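Local coordinates for protein Rho guanine nucleotide exchange factor TIAM2 (Mus musculus, PDB 3A8P) that activates the small GTPase Rac1 by stimulating its GDP-GTP exchange, and uses this PHCCEx part of the chain for membrane localisation and protein binding, at residues Gly15-Lys20 and Glu113-Ala118; Lys40-Thr45 and Leu51-Thr56; Phe73-Ile78 and Ala128-Lys133; Phe92-Ser95 and Val101-Phe104. All coordinates share one frame; numbering follows the deposited sequence.

Contact 1. Residues Gly15-Lys20 and Glu113-Ala118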
loop_
_atom_site.group_PDB
_atom_site.type_symbol
_atom_site.label_atom_id
_atom_site.label_comp_id
_atom_site.label_asym_id
_atom_site.label_seq_id
_atom_site.Cartn_x
_atom_site.Cartn_y
_atom_site.Cartn_z
ATOM N N GLY A 15 14.927 10.595 -12.542
ATOM C CA GLY A 15 15.375 9.654 -13.552
ATOM C C GLY A 15 14.261 9.209 -14.469
ATOM O O GLY A 15 13.084 9.401 -14.159
ATOM N N TRP A 16 14.627 8.617 -15.604
ATOM C CA TRP A 16 13.643 8.143 -16.571
ATOM C C TRP A 16 12.885 6.942 -16.033
ATOM O O TRP A 16 13.470 6.042 -15.431
ATOM C CB TRP A 16 14.310 7.723 -17.883
ATOM C CG TRP A 16 14.831 8.843 -18.732
ATOM C CD1 TRP A 16 16.138 9.174 -18.943
ATOM C CD2 TRP A 16 14.055 9.745 -19.523
ATOM N NE1 TRP A 16 16.225 10.226 -19.824
ATOM C CE2 TRP A 16 14.961 10.597 -20.196
ATOM C CE3 TRP A 16 12.679 9.918 -19.732
ATOM C CZ2 TRP A 16 14.536 11.606 -21.064
ATOM C CZ3 TRP A 16 12.257 10.924 -20.600
ATOM C CH2 TRP A 16 13.185 11.752 -21.254
ATOM N N LEU A 17 11.584 6.924 -16.277
ATOM C CA LEU A 17 10.746 5.817 -15.842
ATOM C C LEU A 17 9.574 5.600 -16.777
ATOM O O LEU A 17 8.965 6.557 -17.257
ATOM C CB LEU A 17 10.177 6.071 -14.446
ATOM C CG LEU A 17 11.087 6.109 -13.225
ATOM C CD1 LEU A 17 10.239 6.448 -12.013
ATOM C CD2 LEU A 17 11.785 4.756 -13.035
ATOM N N PHE A 18 9.272 4.340 -17.051
ATOM C CA PHE A 18 8.110 4.027 -17.859
ATOM C C PHE A 18 7.024 3.942 -16.803
ATOM O O PHE A 18 7.250 3.422 -15.701
ATOM C CB PHE A 18 8.300 2.709 -18.613
ATOM C CG PHE A 18 8.972 2.887 -19.948
ATOM C CD1 PHE A 18 8.219 3.183 -21.084
ATOM C CD2 PHE A 18 10.361 2.836 -20.060
ATOM C CE1 PHE A 18 8.841 3.432 -22.318
ATOM C CE2 PHE A 18 10.995 3.083 -21.283
ATOM C CZ PHE A 18 10.233 3.383 -22.415
ATOM N N PHE A 19 5.858 4.476 -17.136
ATOM C CA PHE A 19 4.735 4.549 -16.211
ATOM C C PHE A 19 3.443 3.994 -16.797
ATOM O O PHE A 19 3.164 4.148 -17.987
ATOM C CB PHE A 19 4.547 6.015 -15.816
ATOM C CG PHE A 19 3.283 6.295 -15.070
ATOM C CD1 PHE A 19 3.122 5.870 -13.754
ATOM C CD2 PHE A 19 2.256 7.012 -15.674
ATOM C CE1 PHE A 19 1.961 6.158 -13.049
ATOM C CE2 PHE A 19 1.081 7.306 -14.974
ATOM C CZ PHE A 19 0.935 6.879 -13.659
ATOM N N LYS A 20 2.647 3.358 -15.946
ATOM C CA LYS A 20 1.387 2.785 -16.373
ATOM C C LYS A 20 0.426 2.643 -15.202
ATOM O O LYS A 20 0.709 1.930 -14.238
ATOM C CB LYS A 20 1.636 1.416 -17.009
ATOM C CG LYS A 20 0.397 0.693 -17.503
ATOM C CD LYS A 20 0.796 -0.612 -18.171
ATOM C CE LYS A 20 -0.396 -1.343 -18.750
ATOM N NZ LYS A 20 0.038 -2.512 -19.570
ATOM N N GLU A 113 15.774 -0.428 -6.908
ATOM C CA GLU A 113 15.996 -0.394 -5.468
ATOM C C GLU A 113 16.178 1.030 -4.977
ATOM O O GLU A 113 15.717 1.379 -3.891
ATOM C CB GLU A 113 17.222 -1.227 -5.089
ATOM C CG GLU A 113 17.004 -2.721 -5.205
ATOM C CD GLU A 113 18.298 -3.499 -5.104
ATOM O OE1 GLU A 113 19.185 -3.076 -4.333
ATOM O OE2 GLU A 113 18.424 -4.536 -5.789
ATOM N N ASN A 114 16.854 1.855 -5.769
ATOM C CA ASN A 114 17.067 3.237 -5.376
ATOM C C ASN A 114 15.741 4.002 -5.311
ATOM O O ASN A 114 15.548 4.832 -4.419
ATOM C CB ASN A 114 18.038 3.934 -6.340
ATOM C CG ASN A 114 19.466 3.434 -6.192
ATOM O OD1 ASN A 114 19.842 2.914 -5.146
ATOM N ND2 ASN A 114 20.272 3.608 -7.234
ATOM N N TRP A 115 14.836 3.717 -6.251
ATOM C CA TRP A 115 13.524 4.369 -6.295
ATOM C C TRP A 115 12.664 3.949 -5.111
ATOM O O TRP A 115 12.026 4.782 -4.458
ATOM C CB TRP A 115 12.787 4.015 -7.589
ATOM C CG TRP A 115 13.100 4.940 -8.731
ATOM C CD1 TRP A 115 13.843 4.658 -9.838
ATOM C CD2 TRP A 115 12.680 6.307 -8.863
ATOM N NE1 TRP A 115 13.914 5.765 -10.656
ATOM C CE2 TRP A 115 13.209 6.790 -10.082
ATOM C CE3 TRP A 115 11.909 7.169 -8.067
ATOM C CZ2 TRP A 115 12.992 8.102 -10.530
ATOM C CZ3 TRP A 115 11.690 8.477 -8.511
ATOM C CH2 TRP A 115 12.232 8.928 -9.735
ATOM N N VAL A 116 12.641 2.648 -4.845
ATOM C CA VAL A 116 11.866 2.122 -3.734
ATOM C C VAL A 116 12.362 2.742 -2.432
ATOM O O VAL A 116 11.567 3.195 -1.614
ATOM C CB VAL A 116 11.981 0.574 -3.648
ATOM C CG1 VAL A 116 11.425 0.071 -2.311
ATOM C CG2 VAL A 116 11.213 -0.052 -4.787
ATOM N N THR A 117 13.679 2.763 -2.250
ATOM C CA THR A 117 14.272 3.326 -1.045
ATOM C C THR A 117 13.917 4.809 -0.913
ATOM O O THR A 117 13.535 5.279 0.164
ATOM C CB THR A 117 15.815 3.173 -1.068
ATOM O OG1 THR A 117 16.158 1.781 -1.064
ATOM C CG2 THR A 117 16.454 3.861 0.152
ATOM N N ALA A 118 14.042 5.535 -2.020
ATOM C CA ALA A 118 13.746 6.963 -2.053
ATOM C C ALA A 118 12.290 7.269 -1.677
ATOM O O ALA A 118 12.029 8.099 -0.808
ATOM C CB ALA A 118 14.070 7.537 -3.459
HETATM O O HOH W 1 15.093 5.960 -13.246
#
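L17 and W115 meet head-on between sheet and helix, and three kinds of interaction can be separated. The first is CH-pi packing: L17 CD1 stands over one face of the indole, 3.7 Å from the centroid of the W115 six-membered ring and 20° off its normal. The other methyl serves the pyrrole side, with L17 CD2 3.3 Å from W115 NE1. L17 keeps CG beside its backbone N (chi1 -67°), which places CG toward the indole, with the two methyls spread over it. The second is edge contact, where the backbone of G15 meets the benzo rim, G15 N being 3.7 Å from W115 CZ2. The third is polar: no direct hydrogen bond spans the contact, but a water in the indole plane accepts from W115 NE1 at 2.9 Å and donates to W16 O at 2.7 Å. A leucine in place of W115 would probably leave that water without its donor and the L17 methyls without a flat surface to pack on. This tryptophan lies on helix 109-130, which follows the last PH strand and caps the barrel, as in PH domains generally. K13 makes a cation-pi contact with the same indole, which also touches V44 of strand 40-47, while L17 rests on F104 of strand 101-105.

Contact 2. Residues Lys40-Thr45 and Leu51-Thr56; sequences KQYWVT and LLFYET
The ring of Y42 has F53 CB over one face and Y54 O in its plane at the edge. F53 turns its own edge to Y42 in an offset edge-to-face pair, with ring planes at 83° and Y42 CD2 3.5 Å from F53 CD1; F19 makes a further edge-to-face pair with F53. Over one face of F53 lies V44 CG2, a CH-pi contact 4.1 Å from the ring centroid; V44 reaches it because that methyl sits beside its own backbone N, and the two side chains run alongside each other. The Y54 ring receives W43 O and T45 OG1 at its edge, the hydroxyl 3.7 Å from Y54 CE2, while Y54 CD2 lies at the edge of the W43 ring, 4.3 Å from W43 CD1. T45 OG1 also lies 3.5 Å from L52 CB.

These side chains hang on an antiparallel hairpin within the PH-domain sheet. W43 and Y54 form a hydrogen-bonded pair, with W43 N to Y54 O at 2.8 Å, and T45 and L52 form another, with L52 N to T45 O at 2.9 Å. Between them V44 and F53 are the non-hydrogen-bonded pair, and the strand axes are 135° apart, a marked twist. E55 runs beside Y42, its CG 3.9 Å from Y42 CE1 and its carboxylate plane 4° from the ring plane.

With a serine for Y42, F53 would probably lose its perpendicular ring partner and the E55 chain its flat neighbour. Across these two segments the hydrogen bonds are all backbone to backbone, so register rests on the main chain, whereas the side chains add mainly aromatic and aliphatic packing.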
loop_
_atom_site.group_PDB
_atom_site.type_symbol
_atom_site.label_atom_id
_atom_site.label_comp_id
_atom_site.label_asym_id
_atom_site.label_seq_id
_atom_site.Cartn_x
_atom_site.Cartn_y
_atom_site.Cartn_z
ATOM N N LYS A 40 4.032 4.675 -20.822
ATOM C CA LYS A 40 4.544 5.933 -21.352
ATOM C C LYS A 40 5.786 6.259 -20.538
ATOM O O LYS A 40 5.828 5.997 -19.337
ATOM C CB LYS A 40 3.512 7.054 -21.195
ATOM C CG LYS A 40 2.219 6.814 -21.952
ATOM C CD LYS A 40 1.203 7.907 -21.661
ATOM C CE LYS A 40 -0.132 7.623 -22.342
ATOM N NZ LYS A 40 -1.144 8.653 -21.980
ATOM N N GLN A 41 6.795 6.829 -21.183
ATOM C CA GLN A 41 8.039 7.172 -20.499
ATOM C C GLN A 41 8.034 8.627 -20.054
ATOM O O GLN A 41 7.536 9.491 -20.759
ATOM C CB GLN A 41 9.228 6.919 -21.427
ATOM C CG GLN A 41 10.583 7.152 -20.792
ATOM C CD GLN A 41 11.707 6.977 -21.790
ATOM O OE1 GLN A 41 11.645 7.508 -22.896
ATOM N NE2 GLN A 41 12.743 6.240 -21.405
ATOM N N TYR A 42 8.592 8.894 -18.879
ATOM C CA TYR A 42 8.646 10.250 -18.356
ATOM C C TYR A 42 9.932 10.451 -17.580
ATOM O O TYR A 42 10.484 9.503 -17.032
ATOM C CB TYR A 42 7.509 10.508 -17.358
ATOM C CG TYR A 42 6.099 10.484 -17.897
ATOM C CD1 TYR A 42 5.575 11.583 -18.574
ATOM C CD2 TYR A 42 5.273 9.380 -17.692
ATOM C CE1 TYR A 42 4.266 11.588 -19.028
ATOM C CE2 TYR A 42 3.960 9.371 -18.145
ATOM C CZ TYR A 42 3.462 10.480 -18.809
ATOM O OH TYR A 42 2.154 10.501 -19.230
ATOM N N TRP A 43 10.402 11.689 -17.531
ATOM C CA TRP A 43 11.553 12.008 -16.715
ATOM C C TRP A 43 10.827 12.318 -15.406
ATOM O O TRP A 43 9.999 13.233 -15.351
ATOM C CB TRP A 43 12.277 13.252 -17.226
ATOM C CG TRP A 43 13.342 13.702 -16.281
ATOM C CD1 TRP A 43 13.271 14.745 -15.402
ATOM C CD2 TRP A 43 14.613 13.081 -16.066
ATOM N NE1 TRP A 43 14.417 14.809 -14.648
ATOM C CE2 TRP A 43 15.260 13.800 -15.035
ATOM C CE3 TRP A 43 15.270 11.986 -16.643
ATOM C CZ2 TRP A 43 16.540 13.458 -14.563
ATOM C CZ3 TRP A 43 16.548 11.644 -16.175
ATOM C CH2 TRP A 43 17.165 12.383 -15.143
ATOM N N VAL A 44 11.118 11.553 -14.360
ATOM C CA VAL A 44 10.430 11.729 -13.086
ATOM C C VAL A 44 11.309 12.263 -11.960
ATOM O O VAL A 44 12.478 11.920 -11.865
ATOM C CB VAL A 44 9.797 10.376 -12.649
ATOM C CG1 VAL A 44 9.159 10.495 -11.266
ATOM C CG2 VAL A 44 8.760 9.946 -13.670
ATOM N N THR A 45 10.741 13.118 -11.114
ATOM C CA THR A 45 11.485 13.655 -9.976
ATOM C C THR A 45 10.681 13.465 -8.686
ATOM O O THR A 45 9.449 13.484 -8.702
ATOM C CB THR A 45 11.792 15.163 -10.144
ATOM O OG1 THR A 45 10.579 15.919 -10.020
ATOM C CG2 THR A 45 12.415 15.435 -11.506
ATOM N N LEU A 51 5.683 12.982 -6.726
ATOM C CA LEU A 51 6.385 12.520 -7.912
ATOM C C LEU A 51 5.894 13.397 -9.052
ATOM O O LEU A 51 4.705 13.398 -9.366
ATOM C CB LEU A 51 6.058 11.046 -8.211
ATOM C CG LEU A 51 6.674 9.993 -7.283
ATOM C CD1 LEU A 51 5.992 8.631 -7.484
ATOM C CD2 LEU A 51 8.178 9.902 -7.569
ATOM N N LEU A 52 6.806 14.159 -9.648
ATOM C CA LEU A 52 6.477 15.042 -10.765
ATOM C C LEU A 52 6.919 14.390 -12.065
ATOM O O LEU A 52 8.053 13.929 -12.183
ATOM C CB LEU A 52 7.183 16.385 -10.597
ATOM C CG LEU A 52 6.859 17.103 -9.288
ATOM C CD1 LEU A 52 7.742 18.331 -9.144
ATOM C CD2 LEU A 52 5.378 17.484 -9.271
ATOM N N PHE A 53 6.018 14.355 -13.036
ATOM C CA PHE A 53 6.303 13.742 -14.324
ATOM C C PHE A 53 6.527 14.792 -15.406
ATOM O O PHE A 53 5.671 15.637 -15.638
ATOM C CB PHE A 53 5.145 12.831 -14.737
ATOM C CG PHE A 53 4.952 11.641 -13.840
ATOM C CD1 PHE A 53 5.043 10.349 -14.350
ATOM C CD2 PHE A 53 4.676 11.806 -12.487
ATOM C CE1 PHE A 53 4.862 9.237 -13.527
ATOM C CE2 PHE A 53 4.492 10.696 -11.651
ATOM C CZ PHE A 53 4.585 9.410 -12.177
ATOM N N TYR A 54 7.680 14.733 -16.063
ATOM C CA TYR A 54 8.016 15.668 -17.132
ATOM C C TYR A 54 8.163 14.858 -18.410
ATOM O O TYR A 54 8.732 13.764 -18.389
ATOM C CB TYR A 54 9.343 16.366 -16.834
ATOM C CG TYR A 54 9.326 17.228 -15.602
ATOM C CD1 TYR A 54 9.020 18.593 -15.681
ATOM C CD2 TYR A 54 9.618 16.690 -14.354
ATOM C CE1 TYR A 54 9.014 19.394 -14.541
ATOM C CE2 TYR A 54 9.614 17.476 -13.214
ATOM C CZ TYR A 54 9.315 18.827 -13.312
ATOM O OH TYR A 54 9.341 19.603 -12.182
ATOM N N GLU A 55 7.664 15.381 -19.523
ATOM C CA GLU A 55 7.784 14.654 -20.775
ATOM C C GLU A 55 9.172 14.743 -21.405
ATOM O O GLU A 55 9.467 14.033 -22.365
ATOM C CB GLU A 55 6.704 15.113 -21.758
ATOM C CG GLU A 55 5.459 14.227 -21.693
ATOM C CD GLU A 55 4.231 14.859 -22.312
ATOM O OE1 GLU A 55 3.193 14.166 -22.392
ATOM O OE2 GLU A 55 4.302 16.045 -22.709
ATOM N N THR A 56 10.033 15.599 -20.862
ATOM C CA THR A 56 11.384 15.727 -21.393
ATOM C C THR A 56 12.404 15.870 -20.272
ATOM O O THR A 56 12.090 16.363 -19.190
ATOM C CB THR A 56 11.518 16.947 -22.339
ATOM O OG1 THR A 56 11.379 18.157 -21.585
ATOM C CG2 THR A 56 10.442 16.906 -23.420
#

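Contact 3. Residues Phe73-Ile78 and Ala128-Lys133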
loop_
_atom_site.group_PDB
_atom_site.type_symbol
_atom_site.label_atom_id
_atom_site.label_comp_id
_atom_site.label_asym_id
_atom_site.label_seq_id
_atom_site.Cartn_x
_atom_site.Cartn_y
_atom_site.Cartn_z
ATOM N N PHE A 73 0.941 12.287 -5.709
ATOM C CA PHE A 73 1.166 12.555 -4.289
ATOM C C PHE A 73 1.220 11.211 -3.586
ATOM O O PHE A 73 0.199 10.567 -3.358
ATOM C CB PHE A 73 0.037 13.447 -3.758
ATOM C CG PHE A 73 -0.055 14.765 -4.481
ATOM C CD1 PHE A 73 0.851 15.787 -4.205
ATOM C CD2 PHE A 73 -0.962 14.944 -5.521
ATOM C CE1 PHE A 73 0.862 16.958 -4.955
ATOM C CE2 PHE A 73 -0.957 16.115 -6.277
ATOM C CZ PHE A 73 -0.041 17.120 -5.991
ATOM N N ALA A 74 2.434 10.799 -3.247
ATOM C CA ALA A 74 2.679 9.500 -2.641
ATOM C C ALA A 74 2.653 9.373 -1.122
ATOM O O ALA A 74 3.122 8.365 -0.592
ATOM C CB ALA A 74 3.999 8.957 -3.168
ATOM N N GLU A 75 2.119 10.367 -0.418
ATOM C CA GLU A 75 2.064 10.273 1.041
ATOM C C GLU A 75 1.474 8.927 1.456
ATOM O O GLU A 75 0.512 8.456 0.858
ATOM C CB GLU A 75 1.218 11.410 1.631
ATOM C CG GLU A 75 0.842 11.193 3.093
ATOM C CD GLU A 75 0.384 12.469 3.795
ATOM O OE1 GLU A 75 -0.284 13.309 3.147
ATOM O OE2 GLU A 75 0.683 12.618 5.004
ATOM N N ASP A 76 2.074 8.311 2.469
ATOM C CA ASP A 76 1.626 7.024 2.995
ATOM C C ASP A 76 1.496 5.896 1.973
ATOM O O ASP A 76 0.617 5.043 2.098
ATOM C CB ASP A 76 0.289 7.189 3.737
ATOM C CG ASP A 76 0.412 8.073 4.967
ATOM O OD1 ASP A 76 1.339 7.844 5.772
ATOM O OD2 ASP A 76 -0.415 8.992 5.133
ATOM N N SER A 77 2.376 5.876 0.978
ATOM C CA SER A 77 2.329 4.832 -0.042
ATOM C C SER A 77 3.154 3.608 0.344
ATOM O O SER A 77 3.891 3.620 1.322
ATOM C CB SER A 77 2.854 5.363 -1.385
ATOM O OG SER A 77 2.000 6.361 -1.920
ATOM N N ILE A 78 2.997 2.551 -0.444
ATOM C CA ILE A 78 3.749 1.317 -0.283
ATOM C C ILE A 78 4.306 1.038 -1.681
ATOM O O ILE A 78 3.628 1.268 -2.679
ATOM C CB ILE A 78 2.851 0.130 0.160
ATOM C CG1 ILE A 78 2.337 0.365 1.585
ATOM C CG2 ILE A 78 3.653 -1.169 0.096
ATOM C CD1 ILE A 78 1.351 -0.690 2.082
ATOM N N ALA A 128 6.790 10.913 9.996
ATOM C CA ALA A 128 7.383 11.386 11.243
ATOM C C ALA A 128 7.070 12.863 11.466
ATOM O O ALA A 128 6.824 13.297 12.593
ATOM C CB ALA A 128 8.892 11.172 11.223
ATOM N N LYS A 129 7.079 13.630 10.382
ATOM C CA LYS A 129 6.804 15.056 10.452
ATOM C C LYS A 129 5.373 15.302 10.940
ATOM O O LYS A 129 5.125 16.219 11.728
ATOM C CB LYS A 129 7.019 15.689 9.076
ATOM C CG LYS A 129 7.187 17.192 9.094
ATOM C CD LYS A 129 7.600 17.722 7.725
ATOM C CE LYS A 129 6.466 17.619 6.714
ATOM N NZ LYS A 129 5.289 18.465 7.098
ATOM N N LYS A 130 4.436 14.476 10.480
ATOM C CA LYS A 130 3.044 14.614 10.890
ATOM C C LYS A 130 2.856 14.273 12.363
ATOM O O LYS A 130 1.973 14.821 13.023
ATOM C CB LYS A 130 2.133 13.726 10.037
ATOM C CG LYS A 130 2.033 14.162 8.583
ATOM C CD LYS A 130 0.945 13.400 7.839
ATOM C CE LYS A 130 -0.440 13.748 8.374
ATOM N NZ LYS A 130 -1.537 13.070 7.615
ATOM N N HIS A 131 3.676 13.365 12.882
ATOM C CA HIS A 131 3.569 12.987 14.286
ATOM C C HIS A 131 4.451 13.868 15.159
ATOM O O HIS A 131 4.607 13.613 16.353
ATOM C CB HIS A 131 3.954 11.520 14.483
ATOM C CG HIS A 131 2.947 10.555 13.941
ATOM N ND1 HIS A 131 2.578 10.529 12.612
ATOM C CD2 HIS A 131 2.231 9.579 14.550
ATOM C CE1 HIS A 131 1.677 9.581 12.427
ATOM N NE2 HIS A 131 1.449 8.990 13.586
ATOM N N GLY A 132 5.027 14.901 14.550
ATOM C CA GLY A 132 5.883 15.818 15.281
ATOM C C GLY A 132 7.084 15.170 15.946
ATOM O O GLY A 132 7.428 15.513 17.077
ATOM N N LYS A 133 7.720 14.234 15.247
ATOM C CA LYS A 133 8.894 13.545 15.771
ATOM C C LYS A 133 10.062 13.721 14.805
ATOM O O LYS A 133 9.861 13.869 13.599
ATOM C CB LYS A 133 8.609 12.049 15.928
ATOM C CG LYS A 133 7.328 11.717 16.665
ATOM C CD LYS A 133 7.422 12.020 18.147
ATOM C CE LYS A 133 6.133 11.624 18.858
ATOM N NZ LYS A 133 6.246 11.766 20.330
#
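K130 reaches E75 from the end of helix 109-130, and its chain can be followed outward atom by atom. CB leaves the helix toward 73-78, and CG, placed beside the backbone N (chi1 -68°), comes to 4.1 Å from E75 OE2. CD is modelled nearest to E75 OE2, at 3.0 Å, closer than a comfortable carbon-oxygen contact, and this detail is doubtful. The chain then bends at chi3 (67°), and CE passes the same oxygen at 3.7 Å. At the tip, NZ donates to E75 OE2 at 3.5 Å, a long, weak hydrogen bond that is also the ionic contact of the pair.

The glutamate comes from the opposite direction, its CG anti to the backbone N (chi1 166°) and the rest of the chain extended. It stands on a type II beta turn from A74 to S77, in the loop between strands 70-73 and 78-81 of the PH domain. S77 OG donates to A74 O at 2.7 Å from above the carbonyl plane, and S77 N adds a weak bond to the same oxygen. On the other partner's side the helix closes in a Schellman motif: K133 N bonds to A128 O at 3.0 Å and G132 N to K129 O at 3.1 Å, with G132 at positive phi. The ammonium may also feel D76, whose OD2 lies 4.9 Å from K130 NZ without contact. D76 OD1 makes its salt bridge with R197 on helix 171-206, and S77 O accepts a hydrogen bond from Y201 of the same helix.

Contact 4. Residues Phe92-Ser95 and Val101-Phe104; sequences FCLS and VYLF
F104 CB rests over the face of the F92 ring, displaced toward its rim, and is the main bump in the packing of this antiparallel beta hairpin of the PH-domain sheet. The methylene lies 3.4 Å from the F92 ring centroid, 16° off the normal, a close CH-pi contact. F92 is turned to receive it: its CG stands between the backbone N and the carbonyl carbon (chi1 57°), which lays the ring across the neighbouring strand. The F104 ring is nearly parallel to that of F92, 20° between planes, but slid aside, so the rings barely overlap. On the same face L94 fits next to them, its CB 4.0 Å from F104 CE2 at that ring's edge and its CD2 4.0 Å from Y102 CD2, the leucine and tyrosine running alongside each other.

The other face, with C93, S95, V101 and L103, has smaller shapes. There C93 CB touches L103 CD2 at 3.9 Å. S237 and A241 of helix 236-245 pack on V101, and S95 OG is hydrogen-bonded to H240 ND1 of that helix.

Four backbone bonds set the register, two in the F92-F104 pair and two in the L94-Y102 pair, with the non-hydrogen-bonded C93-L103 pair between them. The shortest runs from Y102 N to L94 O at 2.7 Å.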
loop_
_atom_site.group_PDB
_atom_site.type_symbol
_atom_site.label_atom_id
_atom_site.label_comp_id
_atom_site.label_asym_id
_atom_site.label_seq_id
_atom_site.Cartn_x
_atom_site.Cartn_y
_atom_site.Cartn_z
ATOM N N PHE A 92 8.252 -1.995 -10.806
ATOM C CA PHE A 92 7.877 -1.871 -9.404
ATOM C C PHE A 92 6.482 -1.276 -9.357
ATOM O O PHE A 92 6.021 -0.665 -10.330
ATOM C CB PHE A 92 8.869 -1.058 -8.546
ATOM C CG PHE A 92 9.130 0.345 -9.014
ATOM C CD1 PHE A 92 10.153 0.610 -9.922
ATOM C CD2 PHE A 92 8.447 1.421 -8.438
ATOM C CE1 PHE A 92 10.505 1.926 -10.243
ATOM C CE2 PHE A 92 8.788 2.739 -8.749
ATOM C CZ PHE A 92 9.822 2.993 -9.652
ATOM N N CYS A 93 5.814 -1.459 -8.227
ATOM C CA CYS A 93 4.440 -1.023 -8.088
ATOM C C CYS A 93 4.181 -0.124 -6.893
ATOM O O CYS A 93 4.524 -0.463 -5.765
ATOM C CB CYS A 93 3.550 -2.270 -7.998
ATOM S SG CYS A 93 1.777 -1.953 -8.006
ATOM N N LEU A 94 3.570 1.027 -7.148
ATOM C CA LEU A 94 3.235 1.944 -6.068
ATOM C C LEU A 94 1.730 1.998 -5.859
ATOM O O LEU A 94 0.967 2.192 -6.806
ATOM C CB LEU A 94 3.740 3.361 -6.358
ATOM C CG LEU A 94 3.489 4.355 -5.210
ATOM C CD1 LEU A 94 4.586 5.406 -5.188
ATOM C CD2 LEU A 94 2.109 5.001 -5.357
ATOM N N SER A 95 1.313 1.798 -4.617
ATOM C CA SER A 95 -0.095 1.884 -4.264
ATOM C C SER A 95 -0.153 3.035 -3.264
ATOM O O SER A 95 0.554 3.018 -2.248
ATOM C CB SER A 95 -0.606 0.568 -3.642
ATOM O OG SER A 95 0.217 0.095 -2.597
ATOM N N VAL A 101 -3.334 2.275 -7.776
ATOM C CA VAL A 101 -2.161 1.427 -7.940
ATOM C C VAL A 101 -1.496 1.800 -9.267
ATOM O O VAL A 101 -2.176 1.996 -10.278
ATOM C CB VAL A 101 -2.543 -0.072 -7.943
ATOM C CG1 VAL A 101 -1.294 -0.933 -8.053
ATOM C CG2 VAL A 101 -3.305 -0.412 -6.654
ATOM N N TYR A 102 -0.171 1.908 -9.246
ATOM C CA TYR A 102 0.594 2.292 -10.429
ATOM C C TYR A 102 1.784 1.376 -10.677
ATOM O O TYR A 102 2.358 0.818 -9.744
ATOM C CB TYR A 102 1.129 3.716 -10.260
ATOM C CG TYR A 102 0.072 4.747 -9.948
ATOM C CD1 TYR A 102 -0.647 5.370 -10.967
ATOM C CD2 TYR A 102 -0.221 5.085 -8.631
ATOM C CE1 TYR A 102 -1.633 6.312 -10.680
ATOM C CE2 TYR A 102 -1.204 6.016 -8.334
ATOM C CZ TYR A 102 -1.907 6.627 -9.360
ATOM O OH TYR A 102 -2.888 7.544 -9.057
ATOM N N LEU A 103 2.149 1.240 -11.945
ATOM C CA LEU A 103 3.294 0.439 -12.328
ATOM C C LEU A 103 4.366 1.374 -12.865
ATOM O O LEU A 103 4.058 2.393 -13.485
ATOM C CB LEU A 103 2.913 -0.576 -13.405
ATOM C CG LEU A 103 2.046 -1.749 -12.941
ATOM C CD1 LEU A 103 1.807 -2.682 -14.121
ATOM C CD2 LEU A 103 2.725 -2.492 -11.798
ATOM N N PHE A 104 5.617 1.027 -12.597
ATOM C CA PHE A 104 6.776 1.784 -13.049
ATOM C C PHE A 104 7.837 0.787 -13.506
ATOM O O PHE A 104 7.890 -0.340 -13.015
ATOM C CB PHE A 104 7.388 2.605 -11.903
ATOM C CG PHE A 104 6.557 3.769 -11.459
ATOM C CD1 PHE A 104 6.615 4.982 -12.139
ATOM C CD2 PHE A 104 5.733 3.667 -10.341
ATOM C CE1 PHE A 104 5.871 6.078 -11.713
ATOM C CE2 PHE A 104 4.982 4.756 -9.905
ATOM C CZ PHE A 104 5.051 5.964 -10.590
#

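Contacts 1, 2 and 4 belong to one PH-domain sheet and touch directly; contact 3 lies at the far end of helix 109-130. Segment 15-20, on strand 11-26, is the common member: F19 N lies 2.7 Å from K40 O of contact 2, and K20 O lies 2.8 Å from L103 N of contact 4, both probable hydrogen bonds. Contacts 2 and 4 also meet in the core, F53 CZ being 3.6 Å from F104 CE1. Contact 3 shares helix 109-130 with contact 1, their centres about 19 Å apart, and joins contact 4 through a probable hydrogen bond between I78 O and S95 N, 3.1 Å apart. Along the chain, contacts 2 and 4 are nested within the loop closed by contact 1.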